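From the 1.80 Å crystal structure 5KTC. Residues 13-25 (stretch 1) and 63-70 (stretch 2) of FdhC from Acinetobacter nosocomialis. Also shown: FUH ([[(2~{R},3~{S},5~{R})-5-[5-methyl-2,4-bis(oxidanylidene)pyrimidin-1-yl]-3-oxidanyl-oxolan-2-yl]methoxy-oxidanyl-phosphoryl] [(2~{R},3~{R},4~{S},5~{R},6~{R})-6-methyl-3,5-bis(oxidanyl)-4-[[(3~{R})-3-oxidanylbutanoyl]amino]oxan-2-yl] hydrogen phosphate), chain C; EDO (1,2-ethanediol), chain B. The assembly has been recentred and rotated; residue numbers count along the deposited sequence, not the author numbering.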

# COMPACT_ATOMS: atom_id res chain seq x y z
N LEU A 13 2.43 -4.13 8.90
CA LEU A 13 3.00 -4.60 7.63
C LEU A 13 4.30 -5.27 7.91
O LEU A 13 5.06 -4.81 8.72
CB LEU A 13 3.31 -3.45 6.65
CG LEU A 13 2.23 -2.46 6.17
CD1 LEU A 13 2.52 -1.79 4.84
CD2 LEU A 13 0.82 -2.89 6.23
N ARG A 14 4.62 -6.29 7.12
CA ARG A 14 5.97 -6.88 7.12
C ARG A 14 6.36 -7.34 5.75
O ARG A 14 5.46 -7.67 4.94
CB ARG A 14 6.10 -7.98 8.16
CG ARG A 14 5.29 -9.24 7.84
CD ARG A 14 6.14 -10.52 7.94
NE ARG A 14 5.33 -11.68 7.67
CZ ARG A 14 5.08 -12.22 6.48
NH1 ARG A 14 5.66 -11.75 5.38
NH2 ARG A 14 4.26 -13.28 6.40
N LEU A 15 7.67 -7.37 5.48
CA LEU A 15 8.10 -7.74 4.11
C LEU A 15 7.69 -9.13 3.66
O LEU A 15 7.73 -10.10 4.45
CB LEU A 15 9.61 -7.60 4.01
CG LEU A 15 10.13 -6.15 4.13
CD1 LEU A 15 11.65 -6.04 4.23
CD2 LEU A 15 9.63 -5.32 2.96
N VAL A 16 7.31 -9.23 2.39
CA VAL A 16 6.95 -10.51 1.75
C VAL A 16 8.10 -11.51 1.79
O VAL A 16 9.27 -11.13 1.61
CB VAL A 16 6.46 -10.26 0.31
CG1 VAL A 16 6.36 -11.53 -0.52
CG2 VAL A 16 5.10 -9.59 0.41
N GLU A 17 7.77 -12.77 2.06
CA GLU A 17 8.77 -13.90 1.94
C GLU A 17 8.22 -14.92 0.93
O GLU A 17 7.00 -14.92 0.62
CB GLU A 17 9.00 -14.58 3.29
CG GLU A 17 9.44 -13.72 4.48
CD GLU A 17 10.81 -13.08 4.31
OE1 GLU A 17 11.09 -12.11 5.02
OE2 GLU A 17 11.61 -13.56 3.47
N GLU A 18 9.08 -15.82 0.42
CA GLU A 18 8.64 -16.90 -0.50
C GLU A 18 7.47 -17.72 0.02
O GLU A 18 6.56 -18.13 -0.74
CB GLU A 18 9.80 -17.85 -0.88
CG GLU A 18 10.64 -17.35 -2.04
CD GLU A 18 11.71 -18.36 -2.45
OE1 GLU A 18 11.35 -19.54 -2.70
OE2 GLU A 18 12.89 -17.95 -2.53
N ASN A 19 7.47 -17.93 1.33
CA ASN A 19 6.42 -18.63 1.98
C ASN A 19 5.04 -17.96 1.96
O ASN A 19 4.06 -18.62 2.26
CB ASN A 19 6.81 -18.95 3.46
CG ASN A 19 6.24 -20.28 3.96
OD1 ASN A 19 5.22 -20.78 3.45
ND2 ASN A 19 6.90 -20.87 4.98
N ASP A 20 4.95 -16.66 1.59
CA ASP A 20 3.64 -15.98 1.44
C ASP A 20 2.99 -16.29 0.08
O ASP A 20 1.91 -15.74 -0.25
CB ASP A 20 3.82 -14.45 1.52
CG ASP A 20 4.36 -13.98 2.92
OD1 ASP A 20 3.77 -14.48 3.90
OD2 ASP A 20 5.34 -13.20 3.00
N ALA A 21 3.65 -17.16 -0.72
CA ALA A 21 3.16 -17.39 -2.07
C ALA A 21 1.75 -17.89 -2.12
O ALA A 21 0.97 -17.42 -2.93
CB ALA A 21 4.11 -18.29 -2.82
N GLU A 22 1.39 -18.85 -1.29
CA GLU A 22 0.04 -19.33 -1.30
C GLU A 22 -0.98 -18.27 -0.90
O GLU A 22 -2.04 -18.20 -1.51
CB GLU A 22 -0.15 -20.54 -0.40
CG GLU A 22 -1.60 -20.99 -0.24
CD GLU A 22 -1.70 -22.31 0.52
OE1 GLU A 22 -2.65 -23.05 0.22
OE2 GLU A 22 -0.84 -22.59 1.40
N PHE A 23 -0.71 -17.50 0.15
CA PHE A 23 -1.63 -16.44 0.53
C PHE A 23 -1.85 -15.44 -0.63
O PHE A 23 -2.97 -15.00 -0.87
CB PHE A 23 -1.07 -15.69 1.73
CG PHE A 23 -1.90 -14.49 2.09
CD1 PHE A 23 -3.20 -14.68 2.56
CD2 PHE A 23 -1.46 -13.21 1.82
CE1 PHE A 23 -4.00 -13.61 2.84
CE2 PHE A 23 -2.28 -12.14 2.05
CZ PHE A 23 -3.52 -12.33 2.58
N ILE A 24 -0.76 -15.10 -1.29
CA ILE A 24 -0.75 -14.17 -2.40
C ILE A 24 -1.52 -14.74 -3.59
O ILE A 24 -2.39 -14.04 -4.12
CB ILE A 24 0.63 -13.68 -2.79
CG1 ILE A 24 1.22 -12.83 -1.66
CG2 ILE A 24 0.52 -12.75 -3.99
CD1 ILE A 24 2.64 -12.38 -1.86
N CYS A 25 -1.21 -15.98 -3.99
CA CYS A 25 -1.96 -16.60 -5.10
C CYS A 25 -3.45 -16.55 -4.83
O CYS A 25 -4.23 -16.16 -5.68
CB CYS A 25 -1.58 -18.08 -5.31
SG CYS A 25 -0.02 -18.25 -6.14
N GLU A 63 12.66 -2.12 -4.51
CA GLU A 63 11.25 -2.57 -4.39
C GLU A 63 11.03 -3.13 -3.01
O GLU A 63 11.87 -3.88 -2.53
CB GLU A 63 10.92 -3.67 -5.41
CG GLU A 63 9.44 -3.95 -5.61
CD GLU A 63 9.12 -4.68 -6.90
OE1 GLU A 63 8.24 -5.56 -6.93
OE2 GLU A 63 9.69 -4.31 -7.94
N TYR A 64 9.89 -2.78 -2.39
CA TYR A 64 9.49 -3.27 -1.10
C TYR A 64 8.05 -3.68 -1.14
O TYR A 64 7.18 -2.86 -1.47
CB TYR A 64 9.69 -2.18 -0.04
CG TYR A 64 11.12 -1.75 0.04
CD1 TYR A 64 12.09 -2.58 0.64
CD2 TYR A 64 11.56 -0.58 -0.55
CE1 TYR A 64 13.43 -2.20 0.66
CE2 TYR A 64 12.92 -0.20 -0.50
CZ TYR A 64 13.85 -1.03 0.09
OH TYR A 64 15.19 -0.69 0.14
N TYR A 65 7.79 -4.93 -0.82
CA TYR A 65 6.49 -5.58 -0.97
C TYR A 65 6.12 -6.15 0.38
O TYR A 65 6.96 -6.80 0.99
CB TYR A 65 6.64 -6.71 -1.95
CG TYR A 65 5.45 -7.42 -2.47
CD1 TYR A 65 4.17 -6.95 -2.32
CD2 TYR A 65 5.62 -8.59 -3.20
CE1 TYR A 65 3.08 -7.63 -2.87
CE2 TYR A 65 4.55 -9.28 -3.76
CZ TYR A 65 3.28 -8.79 -3.59
OH TYR A 65 2.16 -9.49 -4.14
N PHE A 66 4.91 -5.85 0.85
CA PHE A 66 4.46 -6.17 2.20
C PHE A 66 3.17 -6.98 2.24
O PHE A 66 2.28 -6.79 1.42
CB PHE A 66 4.21 -4.89 3.02
CG PHE A 66 5.42 -3.99 3.14
CD1 PHE A 66 5.70 -3.09 2.16
CD2 PHE A 66 6.22 -4.02 4.25
CE1 PHE A 66 6.80 -2.26 2.21
CE2 PHE A 66 7.33 -3.22 4.35
CZ PHE A 66 7.63 -2.31 3.32
N ILE A 67 3.10 -7.88 3.21
CA ILE A 67 1.84 -8.45 3.65
C ILE A 67 1.27 -7.49 4.72
O ILE A 67 2.04 -7.00 5.54
CB ILE A 67 2.00 -9.84 4.29
CG1 ILE A 67 2.75 -10.78 3.35
CG2 ILE A 67 0.65 -10.38 4.70
CD1 ILE A 67 2.08 -11.03 2.01
N ILE A 68 -0.03 -7.25 4.61
CA ILE A 68 -0.78 -6.47 5.56
C ILE A 68 -1.43 -7.47 6.52
O ILE A 68 -2.08 -8.43 6.05
CB ILE A 68 -1.87 -5.62 4.90
CG1 ILE A 68 -1.30 -4.70 3.79
CG2 ILE A 68 -2.57 -4.81 5.98
CD1 ILE A 68 -2.39 -3.99 2.98
N PHE A 69 -1.29 -7.23 7.82
CA PHE A 69 -1.81 -8.13 8.87
C PHE A 69 -2.78 -7.37 9.75
O PHE A 69 -2.60 -6.19 9.93
CB PHE A 69 -0.68 -8.63 9.79
CG PHE A 69 0.07 -9.79 9.23
CD1 PHE A 69 1.21 -9.58 8.39
CD2 PHE A 69 -0.34 -11.10 9.52
CE1 PHE A 69 1.90 -10.67 7.87
CE2 PHE A 69 0.34 -12.17 8.99
CZ PHE A 69 1.46 -11.96 8.16
N ARG A 70 -3.79 -8.06 10.26
CA ARG A 70 -4.58 -7.52 11.37
C ARG A 70 -3.91 -7.85 12.72
O ARG A 70 -3.48 -8.99 12.99
CB ARG A 70 -6.05 -7.80 11.26
CG ARG A 70 -6.50 -9.17 11.46
CD ARG A 70 -7.98 -9.28 11.20
NE ARG A 70 -8.71 -8.74 12.35
CZ ARG A 70 -9.97 -8.34 12.33
NH1 ARG A 70 -10.66 -8.32 11.20
NH2 ARG A 70 -10.53 -7.89 13.46
O1 FUH C . -2.83 -0.77 -6.61
C1 FUH C . -2.73 0.18 -7.38
C2 FUH C . -2.64 1.60 -6.92
C3 FUH C . -3.25 1.79 -5.56
O2 FUH C . -4.65 2.14 -5.65
C4 FUH C . -2.59 2.94 -4.84
N1 FUH C . -2.64 0.01 -8.76
C5 FUH C . -2.37 -1.32 -9.32
C6 FUH C . -3.30 -1.63 -10.51
O3 FUH C . -3.13 -0.63 -11.42
C7 FUH C . -2.95 -2.89 -11.25
C8 FUH C . -3.67 -3.07 -12.61
O4 FUH C . -1.54 -2.93 -11.54
C9 FUH C . -0.93 -1.40 -9.77
O5 FUH C . -0.02 -1.34 -8.66
C10 FUH C . -0.67 -2.71 -10.41
O6 FUH C . -0.88 -3.71 -9.43
P1 FUH C . -0.43 -5.19 -9.64
O7 FUH C . -1.40 -5.98 -10.44
O8 FUH C . -0.32 -5.74 -8.21
O9 FUH C . 1.09 -5.27 -10.12
P2 FUH C . 1.75 -5.16 -11.57
O10 FUH C . 2.85 -4.15 -11.47
O11 FUH C . 0.64 -4.78 -12.54
O12 FUH C . 2.28 -6.63 -11.71
C11 FUH C . 3.38 -6.92 -12.59
C12 FUH C . 3.23 -8.34 -13.06
C13 FUH C . 1.81 -8.71 -13.52
O13 FUH C . 1.82 -9.64 -14.61
C14 FUH C . 1.20 -9.45 -12.34
C15 FUH C . 2.42 -10.11 -11.75
O14 FUH C . 3.55 -9.24 -11.99
N2 FUH C . 2.44 -10.26 -10.28
C16 FUH C . 2.47 -9.17 -9.46
C17 FUH C . 2.55 -9.34 -8.07
C18 FUH C . 2.61 -8.16 -7.12
C19 FUH C . 2.56 -10.68 -7.58
O15 FUH C . 2.69 -10.88 -6.30
N3 FUH C . 2.53 -11.73 -8.41
C20 FUH C . 2.51 -11.51 -9.73
O16 FUH C . 2.45 -12.55 -10.54
C1 EDO B . 0.61 -15.62 6.33
O1 EDO B . 1.98 -15.65 6.79
C2 EDO B . 0.55 -15.10 4.90
O2 EDO B . 1.57 -15.69 4.08

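Residues 13-15 form a short strand that pairs antiparallel with the strand of stretch 2, while the helix beginning at Ala 21 crosses that strand at about 80° and sets Phe 23 and Ile 24 against it. Together the stretches bury 735 Å².

Leu 13 opens the pairing opposite Ile 68, a non-hydrogen-bonded pair in which both side chains point to the same face of the sheet and Leu 13 CD2 lies 3.7 Å from Ile 68 CG1. Arg 14 follows as the hydrogen-bonded partner of Ile 67: Arg 14 N donates to Ile 67 O (3.1 Å), and Ile 67 N donates to Arg 14 O (2.9 Å). On the other face, the Arg 14 guanidinium lays one face over Ile 67 CB and Phe 69 CE1, and its charge is met by Asp 20 in a two-pronged salt bridge, NH1 to OD2 and NH2 to OD1 of Asp 20, both 2.8 Å.

At Leu 15 the side chains of the bridge with Phe 66 diverge, yet Leu 15 CD2 returns over the Phe 66 ring face, 3.8 Å from its centroid. Val 16 extends the backbone pairing beyond the strand, its N donating to Tyr 65 O at 2.8 Å with a nearly straight geometry. Its CG2 sits over the Tyr 65 ring, 3.8 Å from the centroid, and also meets Ile 67 CD1 at 3.7 Å.

Asp 20 closes the turn in both directions: its OD2 accepts from Glu 17 N at 2.6 Å, and its N donates to Glu 17 O at 2.9 Å. From the helix, Phe 23 CD2 and Ile 24 CD1 approach Ile 67 CD1 at 4.2 and 4.1 Å, closing an apolar cluster with Val 16. Ile 24 CD1 also packs 4.0 Å from Tyr 65 CZ, beside the hydroxyl OH of Tyr 65 that donates to FUH O15 at 2.6 Å.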